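Local coordinates for ABC transporter, periplasmic substrate-binding protein (Thermotoga maritima, PDB 2HPG) that probably binds a small solute in the periplasm and delivers it to a tripartite ATP-independent (TRAP) transporter, as a member of the DctP family of extracellular solute-binding proteins, at residues Gly158-Thr163 with Ala196-Glu201; Glu187-Val192 with Tyr213-Tyr218. All coordinates share one frame; numbering follows the deposited sequence.

Interaction 1 (Gly158-Thr163 with Ala196-Glu201); sequences GLRIRT and AVDGAE
Ile161 and Gly199 pair in parallel between strands 160-162 and 199-202, inside the mixed sheet of this periplasmic binding protein. The backbone bonds come first. Arg162 N donates to Gly199 O at 3.0 Å and nearly straight, at 172°. Asp198 N donates to Arg160 O, and Gly199 N adds a weak bond to the same oxygen. Strand 179-181 pairs with the other edge of strand 160-162, through Leu159, Ile161 and Thr163.

The salt bridge lies at the start of the pairing. Arg160 grips Asp198 side-on, NE to OD2 at 2.9 Å and NH2 to OD1 at 3.2 Å. Both oxygens lie close to the guanidinium plane, but the nitrogens meet them from above the carboxylate plane. Asp198 has CG anti to its carbonyl carbon (chi1 -62°), which brings OD2 to Arg160 N as a second donor. One residue thus holds the carboxylate with backbone and side chain together. Arg160 NH2 has a further partner in Arg195 O.

Apolar contact is made by Ile161, whose CD1 rests directly on the backbone of Gly199, 3.7 Å from CA.

Polar side chains close the far end. A water bridges Arg162 NE, Arg162 O and Glu201 N, while Arg162 NH1 bonds to Val183 O. Glu201 OE1 forms a salt bridge with Arg142 and also accepts from Thr163 OG1, at 2.7 Å.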
ATOM      1  N   GLY A 158       6.594 -23.386  -9.098  1.00 24.13           N
ATOM      2  CA  GLY A 158       5.887 -23.589 -10.350  1.00 23.62           C
ATOM      3  C   GLY A 158       4.559 -22.869 -10.483  1.00 23.19           C
ATOM      4  O   GLY A 158       3.955 -22.896 -11.561  1.00 22.96           O
ATOM      5  N   LEU A 159       4.101 -22.211  -9.413  1.00 22.89           N
ATOM      6  CA  LEU A 159       2.803 -21.539  -9.444  1.00 22.42           C
ATOM      7  C   LEU A 159       2.918 -20.119 -10.004  1.00 21.87           C
ATOM      8  O   LEU A 159       3.680 -19.312  -9.485  1.00 21.90           O
ATOM      9  CB  LEU A 159       2.151 -21.493  -8.057  1.00 22.87           C
ATOM     10  CG  LEU A 159       1.614 -22.798  -7.438  1.00 23.43           C
ATOM     11  CD1 LEU A 159       0.690 -22.464  -6.283  1.00 22.39           C
ATOM     12  CD2 LEU A 159       0.891 -23.675  -8.432  1.00 24.04           C
ATOM     13  N   ARG A 160       2.144 -19.830 -11.050  1.00 20.50           N
ATOM     14  CA  ARG A 160       2.068 -18.483 -11.598  1.00 19.88           C
ATOM     15  C   ARG A 160       1.127 -17.670 -10.718  1.00 19.08           C
ATOM     16  O   ARG A 160      -0.071 -17.849 -10.779  1.00 18.77           O
ATOM     17  CB  ARG A 160       1.545 -18.488 -13.036  1.00 20.17           C
ATOM     18  CG  ARG A 160       2.486 -19.099 -14.090  1.00 20.21           C
ATOM     19  CD  ARG A 160       2.280 -20.565 -14.322  1.00 20.67           C
ATOM     20  NE  ARG A 160       0.869 -20.950 -14.424  1.00 21.58           N
ATOM     21  CZ  ARG A 160       0.086 -20.751 -15.476  1.00 21.52           C
ATOM     22  NH1 ARG A 160       0.560 -20.198 -16.587  1.00 22.66           N
ATOM     23  NH2 ARG A 160      -1.194 -21.133 -15.422  1.00 20.26           N
ATOM     24  N   ILE A 161       1.681 -16.774  -9.914  1.00 17.89           N
ATOM     25  CA  ILE A 161       0.880 -15.929  -9.002  1.00 17.42           C
ATOM     26  C   ILE A 161       0.924 -14.467  -9.423  1.00 17.57           C
ATOM     27  O   ILE A 161       2.002 -13.869  -9.525  1.00 17.37           O
ATOM     28  CB  ILE A 161       1.429 -16.017  -7.558  1.00 17.43           C
ATOM     29  CG1 ILE A 161       1.309 -17.450  -7.011  1.00 16.53           C
ATOM     30  CG2 ILE A 161       0.726 -15.053  -6.652  1.00 15.50           C
ATOM     31  CD1 ILE A 161      -0.135 -17.999  -6.959  1.00 16.74           C
ATOM     32  N   ARG A 162      -0.242 -13.874  -9.631  1.00 17.49           N
ATOM     33  CA  ARG A 162      -0.280 -12.518 -10.131  1.00 17.58           C
ATOM     34  C   ARG A 162      -0.006 -11.594  -8.956  1.00 17.23           C
ATOM     35  O   ARG A 162      -0.478 -11.821  -7.824  1.00 15.56           O
ATOM     36  CB  ARG A 162      -1.580 -12.207 -10.893  1.00 18.43           C
ATOM     37  CG  ARG A 162      -2.546 -11.280 -10.233  1.00 20.08           C
ATOM     38  CD  ARG A 162      -2.370  -9.822 -10.542  1.00 20.19           C
ATOM     39  NE  ARG A 162      -2.671  -9.077  -9.347  1.00 21.74           N
ATOM     40  CZ  ARG A 162      -2.813  -7.762  -9.206  1.00 18.71           C
ATOM     41  NH1 ARG A 162      -2.833  -6.896 -10.199  1.00 20.21           N
ATOM     42  NH2 ARG A 162      -3.020  -7.321  -7.977  1.00 18.59           N
ATOM     43  N   THR A 163       0.827 -10.593  -9.220  1.00 17.24           N
ATOM     44  CA  THR A 163       1.184  -9.583  -8.208  1.00 17.30           C
ATOM     45  C   THR A 163       1.432  -8.276  -8.987  1.00 16.97           C
ATOM     46  O   THR A 163       1.656  -8.333 -10.188  1.00 15.74           O
ATOM     47  CB  THR A 163       2.396 -10.075  -7.386  1.00 18.02           C
ATOM     48  OG1 THR A 163       2.608  -9.220  -6.257  1.00 17.89           O
ATOM     49  CG2 THR A 163       3.640 -10.149  -8.256  1.00 17.46           C
ATOM     50  N   ALA A 196      -4.399 -18.583 -17.363  1.00 22.67           N
ATOM     51  CA  ALA A 196      -3.163 -17.843 -17.632  1.00 22.03           C
ATOM     52  C   ALA A 196      -2.337 -17.677 -16.350  1.00 21.22           C
ATOM     53  O   ALA A 196      -1.113 -17.558 -16.406  1.00 20.55           O
ATOM     54  CB  ALA A 196      -3.476 -16.481 -18.282  1.00 21.48           C
ATOM     55  N   VAL A 197      -3.007 -17.658 -15.193  1.00 20.91           N
ATOM     56  CA  VAL A 197      -2.346 -17.676 -13.878  1.00 20.11           C
ATOM     57  C   VAL A 197      -2.987 -18.728 -12.966  1.00 19.79           C
ATOM     58  O   VAL A 197      -4.101 -19.199 -13.234  1.00 20.00           O
ATOM     59  CB  VAL A 197      -2.360 -16.284 -13.147  1.00 20.63           C
ATOM     60  CG1 VAL A 197      -1.677 -15.214 -14.001  1.00 20.53           C
ATOM     61  CG2 VAL A 197      -3.771 -15.867 -12.772  1.00 18.48           C
ATOM     62  N   ASP A 198      -2.283 -19.077 -11.890  1.00 18.79           N
ATOM     63  CA  ASP A 198      -2.748 -20.102 -10.950  1.00 18.94           C
ATOM     64  C   ASP A 198      -3.381 -19.496  -9.701  1.00 18.65           C
ATOM     65  O   ASP A 198      -4.114 -20.170  -8.969  1.00 19.65           O
ATOM     66  CB  ASP A 198      -1.597 -20.989 -10.507  1.00 18.80           C
ATOM     67  CG  ASP A 198      -0.967 -21.731 -11.643  1.00 20.22           C
ATOM     68  OD1 ASP A 198      -1.717 -22.321 -12.446  1.00 23.61           O
ATOM     69  OD2 ASP A 198       0.285 -21.749 -11.716  1.00 19.20           O
ATOM     70  N   GLY A 199      -3.093 -18.227  -9.452  1.00 18.03           N
ATOM     71  CA  GLY A 199      -3.602 -17.562  -8.254  1.00 17.06           C
ATOM     72  C   GLY A 199      -3.139 -16.129  -8.163  1.00 15.65           C
ATOM     73  O   GLY A 199      -2.614 -15.558  -9.125  1.00 16.11           O
ATOM     74  N   ALA A 200      -3.371 -15.538  -7.002  1.00 15.43           N
ATOM     75  CA  ALA A 200      -3.049 -14.142  -6.743  1.00 14.69           C
ATOM     76  C   ALA A 200      -2.643 -14.008  -5.283  1.00 14.81           C
ATOM     77  O   ALA A 200      -2.490 -14.996  -4.571  1.00 15.83           O
ATOM     78  CB  ALA A 200      -4.255 -13.241  -7.050  1.00 14.26           C
ATOM     79  N   GLU A 201      -2.423 -12.777  -4.840  1.00 13.94           N
ATOM     80  CA  GLU A 201      -2.090 -12.529  -3.462  1.00 14.01           C
ATOM     81  C   GLU A 201      -2.705 -11.181  -3.145  1.00 13.43           C
ATOM     82  O   GLU A 201      -2.422 -10.200  -3.821  1.00 13.84           O
ATOM     83  CB  GLU A 201      -0.569 -12.589  -3.257  1.00 14.37           C
ATOM     84  CG  GLU A 201       0.256 -11.705  -4.132  1.00 15.53           C
ATOM     85  CD  GLU A 201       0.411 -10.291  -3.622  1.00 17.24           C
ATOM     86  OE1 GLU A 201       0.590  -9.380  -4.449  1.00 18.02           O
ATOM     87  OE2 GLU A 201       0.346 -10.082  -2.407  1.00 18.80           O
TER
HETATM   88  O   HOH W   1      -1.986 -10.147  -6.617  1.00 14.47           O

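Interaction 2 (Glu187-Val192 with Tyr213-Tyr218); sequences EIYTAV and YEVLKY
Tyr189 and Val192 of helix 188-193 pack against Val215, which lies in the loop leading into strand 218-234. The contact is apolar, and Tyr189 can be followed outward along its length. Its CB leaves the helix with CG anti to the backbone N (chi1 -168°), and this carries the ring over to the loop. CD1 is the first ring atom to touch, at 3.9 Å from Val215 CG2. CE1 comes next and lies between that methyl and Glu214 CB. Val215 CG2 stands over one ring face, 4.0 Å from the centroid and 19° off the normal, a CH-pi contact. Over the same face, but nearer the hydroxyl end, Val215 CG1 approaches CE2 and lies 3.7 Å from CZ. Both methyls of Val215 thus lie over one face, CG2 toward the CD1-CE1 side and CG1 toward CZ and OH. At the tip, Tyr189 OH meets Glu214 CB at 3.5 Å. That carbon sits at the ring edge, and beyond it the carboxylate of Glu214 leads away from the helix. Leu212 also touches Tyr189.

One turn further on, Val192 points its CB at the loop. Its CG1 is 3.9 Å from Val215 CB and also lies beside Val215 O. The same methyl reaches Leu216 CD2 at 3.9 Å, and Leu216 goes on to pack against Val145 of strand 130-146. Val215 O is a hydrogen-bond acceptor for Asn147 ND2, and Asn147 OD1 accepts from Lys217 N. Lys217 and Tyr218 then both face Thr146 in a classic beta bulge. Here a short helix packs on the loop that leads into a long strand of the mixed sheet in a family 7 solute-binding protein.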
ATOM      1  N   GLU A 187      -8.576  -7.831 -14.449  1.00 22.58           N
ATOM      2  CA  GLU A 187      -8.470  -9.031 -15.298  1.00 22.33           C
ATOM      3  C   GLU A 187      -7.991 -10.291 -14.571  1.00 21.58           C
ATOM      4  O   GLU A 187      -7.772 -11.331 -15.206  1.00 20.97           O
ATOM      5  CB  GLU A 187      -7.535  -8.737 -16.477  1.00 22.63           C
ATOM      6  CG  GLU A 187      -8.254  -8.214 -17.730  1.00 23.91           C
ATOM      7  CD  GLU A 187      -7.277  -7.800 -18.791  1.00 25.09           C
ATOM      8  OE1 GLU A 187      -7.385  -8.298 -19.938  1.00 27.69           O
ATOM      9  OE2 GLU A 187      -6.372  -6.988 -18.467  1.00 28.40           O
ATOM     10  N   ILE A 188      -7.831 -10.216 -13.247  1.00 20.70           N
ATOM     11  CA  ILE A 188      -7.384 -11.379 -12.460  1.00 19.99           C
ATOM     12  C   ILE A 188      -8.390 -12.527 -12.611  1.00 19.54           C
ATOM     13  O   ILE A 188      -8.016 -13.665 -12.861  1.00 19.00           O
ATOM     14  CB  ILE A 188      -7.209 -11.021 -10.941  1.00 19.69           C
ATOM     15  CG1 ILE A 188      -6.119  -9.969 -10.719  1.00 19.09           C
ATOM     16  CG2 ILE A 188      -6.831 -12.251 -10.114  1.00 19.30           C
ATOM     17  CD1 ILE A 188      -6.125  -9.408  -9.255  1.00 19.39           C
ATOM     18  N   TYR A 189      -9.682 -12.229 -12.474  1.00 19.61           N
ATOM     19  CA  TYR A 189     -10.693 -13.275 -12.629  1.00 19.90           C
ATOM     20  C   TYR A 189     -10.547 -13.989 -13.988  1.00 20.22           C
ATOM     21  O   TYR A 189     -10.479 -15.227 -14.044  1.00 20.05           O
ATOM     22  CB  TYR A 189     -12.099 -12.680 -12.465  1.00 20.20           C
ATOM     23  CG  TYR A 189     -13.187 -13.710 -12.312  1.00 19.45           C
ATOM     24  CD1 TYR A 189     -13.833 -13.905 -11.088  1.00 20.61           C
ATOM     25  CD2 TYR A 189     -13.586 -14.485 -13.384  1.00 20.66           C
ATOM     26  CE1 TYR A 189     -14.838 -14.844 -10.948  1.00 19.21           C
ATOM     27  CE2 TYR A 189     -14.574 -15.440 -13.245  1.00 19.73           C
ATOM     28  CZ  TYR A 189     -15.202 -15.610 -12.034  1.00 20.48           C
ATOM     29  OH  TYR A 189     -16.203 -16.568 -11.921  1.00 19.09           O
ATOM     30  N   THR A 190     -10.465 -13.202 -15.069  1.00 20.80           N
ATOM     31  CA  THR A 190     -10.264 -13.728 -16.437  1.00 20.55           C
ATOM     32  C   THR A 190      -8.991 -14.553 -16.558  1.00 20.19           C
ATOM     33  O   THR A 190      -8.977 -15.628 -17.179  1.00 19.34           O
ATOM     34  CB  THR A 190     -10.146 -12.580 -17.454  1.00 21.53           C
ATOM     35  OG1 THR A 190     -11.281 -11.722 -17.349  1.00 22.61           O
ATOM     36  CG2 THR A 190     -10.045 -13.104 -18.885  1.00 20.39           C
ATOM     37  N   ALA A 191      -7.906 -14.046 -15.976  1.00 20.22           N
ATOM     38  CA  ALA A 191      -6.629 -14.779 -16.006  1.00 20.22           C
ATOM     39  C   ALA A 191      -6.709 -16.136 -15.291  1.00 20.46           C
ATOM     40  O   ALA A 191      -6.107 -17.105 -15.728  1.00 21.12           O
ATOM     41  CB  ALA A 191      -5.515 -13.925 -15.422  1.00 19.48           C
ATOM     42  N   VAL A 192      -7.462 -16.206 -14.198  1.00 20.86           N
ATOM     43  CA  VAL A 192      -7.667 -17.467 -13.480  1.00 21.16           C
ATOM     44  C   VAL A 192      -8.610 -18.392 -14.277  1.00 21.77           C
ATOM     45  O   VAL A 192      -8.275 -19.536 -14.547  1.00 21.40           O
ATOM     46  CB  VAL A 192      -8.224 -17.245 -12.051  1.00 21.34           C
ATOM     47  CG1 VAL A 192      -8.409 -18.585 -11.331  1.00 20.39           C
ATOM     48  CG2 VAL A 192      -7.297 -16.328 -11.232  1.00 20.19           C
ATOM     49  N   TYR A 213     -13.665 -15.742  -5.111  1.00 16.71           N
ATOM     50  CA  TYR A 213     -14.017 -16.999  -4.468  1.00 17.04           C
ATOM     51  C   TYR A 213     -14.737 -17.977  -5.414  1.00 16.98           C
ATOM     52  O   TYR A 213     -14.777 -19.175  -5.150  1.00 16.97           O
ATOM     53  CB  TYR A 213     -14.889 -16.741  -3.230  1.00 17.69           C
ATOM     54  CG  TYR A 213     -16.064 -15.835  -3.493  1.00 17.18           C
ATOM     55  CD1 TYR A 213     -17.226 -16.311  -4.089  1.00 17.70           C
ATOM     56  CD2 TYR A 213     -16.015 -14.502  -3.129  1.00 16.56           C
ATOM     57  CE1 TYR A 213     -18.302 -15.469  -4.330  1.00 17.49           C
ATOM     58  CE2 TYR A 213     -17.079 -13.655  -3.382  1.00 17.91           C
ATOM     59  CZ  TYR A 213     -18.224 -14.146  -3.969  1.00 18.03           C
ATOM     60  OH  TYR A 213     -19.278 -13.285  -4.208  1.00 18.19           O
ATOM     61  N   GLU A 214     -15.261 -17.473  -6.518  1.00 17.01           N
ATOM     62  CA  GLU A 214     -15.872 -18.338  -7.545  1.00 17.83           C
ATOM     63  C   GLU A 214     -14.828 -19.193  -8.275  1.00 18.37           C
ATOM     64  O   GLU A 214     -15.162 -20.246  -8.829  1.00 18.21           O
ATOM     65  CB  GLU A 214     -16.637 -17.503  -8.556  1.00 18.06           C
ATOM     66  CG  GLU A 214     -17.818 -16.717  -8.012  1.00 19.48           C
ATOM     67  CD  GLU A 214     -19.055 -17.560  -7.693  1.00 22.83           C
ATOM     68  OE1 GLU A 214     -19.009 -18.789  -7.893  1.00 21.06           O
ATOM     69  OE2 GLU A 214     -20.083 -16.978  -7.250  1.00 21.61           O
ATOM     70  N   VAL A 215     -13.566 -18.757  -8.282  1.00 18.13           N
ATOM     71  CA  VAL A 215     -12.533 -19.431  -9.112  1.00 18.11           C
ATOM     72  C   VAL A 215     -11.270 -19.849  -8.365  1.00 18.44           C
ATOM     73  O   VAL A 215     -10.448 -20.584  -8.908  1.00 19.12           O
ATOM     74  CB  VAL A 215     -12.178 -18.563 -10.368  1.00 18.09           C
ATOM     75  CG1 VAL A 215     -13.274 -18.686 -11.407  1.00 18.15           C
ATOM     76  CG2 VAL A 215     -11.885 -17.059  -9.991  1.00 16.78           C
ATOM     77  N   LEU A 216     -11.113 -19.359  -7.132  1.00 18.58           N
ATOM     78  CA  LEU A 216     -10.033 -19.736  -6.249  1.00 18.89           C
ATOM     79  C   LEU A 216     -10.645 -20.196  -4.913  1.00 19.40           C
ATOM     80  O   LEU A 216     -11.557 -19.576  -4.380  1.00 18.58           O
ATOM     81  CB  LEU A 216      -9.071 -18.550  -6.043  1.00 18.60           C
ATOM     82  CG  LEU A 216      -8.327 -18.002  -7.263  1.00 17.81           C
ATOM     83  CD1 LEU A 216      -7.846 -16.550  -7.014  1.00 16.23           C
ATOM     84  CD2 LEU A 216      -7.115 -18.906  -7.621  1.00 15.13           C
ATOM     85  N   LYS A 217     -10.126 -21.297  -4.386  1.00 20.30           N
ATOM     86  CA  LYS A 217     -10.681 -21.928  -3.190  1.00 20.13           C
ATOM     87  C   LYS A 217      -9.966 -21.545  -1.895  1.00 19.78           C
ATOM     88  O   LYS A 217     -10.617 -21.412  -0.853  1.00 18.43           O
ATOM     89  CB  LYS A 217     -10.676 -23.454  -3.342  1.00 20.39           C
ATOM     90  CG  LYS A 217     -11.046 -24.194  -2.056  1.00 21.23           C
ATOM     91  CD  LYS A 217     -11.339 -25.649  -2.306  1.00 23.32           C
ATOM     92  CE  LYS A 217     -11.442 -26.423  -0.973  1.00 24.76           C
ATOM     93  NZ  LYS A 217     -11.911 -27.826  -1.172  1.00 27.03           N
ATOM     94  N   TYR A 218      -8.641 -21.385  -1.946  1.00 19.48           N
ATOM     95  CA  TYR A 218      -7.845 -21.220  -0.726  1.00 19.18           C
ATOM     96  C   TYR A 218      -7.284 -19.824  -0.466  1.00 18.84           C
ATOM     97  O   TYR A 218      -6.689 -19.196  -1.343  1.00 18.98           O
ATOM     98  CB  TYR A 218      -6.656 -22.184  -0.724  1.00 19.53           C
ATOM     99  CG  TYR A 218      -7.048 -23.632  -0.694  1.00 19.71           C
ATOM    100  CD1 TYR A 218      -7.317 -24.266   0.508  1.00 20.18           C
ATOM    101  CD2 TYR A 218      -7.160 -24.366  -1.867  1.00 20.72           C
ATOM    102  CE1 TYR A 218      -7.700 -25.591   0.552  1.00 21.43           C
ATOM    103  CE2 TYR A 218      -7.531 -25.692  -1.839  1.00 21.20           C
ATOM    104  CZ  TYR A 218      -7.799 -26.292  -0.627  1.00 20.73           C
ATOM    105  OH  TYR A 218      -8.171 -27.590  -0.580  1.00 22.75           O
TER

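Overall arrangement
From the N terminus the chain reaches 158-163 first and then 187-192. Next comes 196-201, where interaction 1 closes a loop holding helix 167-176, strand 179-181 and helix 188-193. Interaction 2 closes later, at 213-218, around strand 199-202 and helix 204-209. The two loops cross, since 187-192 lies inside the first and 196-201 inside the second. Their centres are about 10 Å apart. They also touch directly: Ala191 O probably accepts from Ala196 N and Val197 N, and Arg162 NE packs on Ile188 CD1. Interaction 1 joins neighbouring strands, and interaction 2 ties helix 188-193 to the loop before strand 218-234.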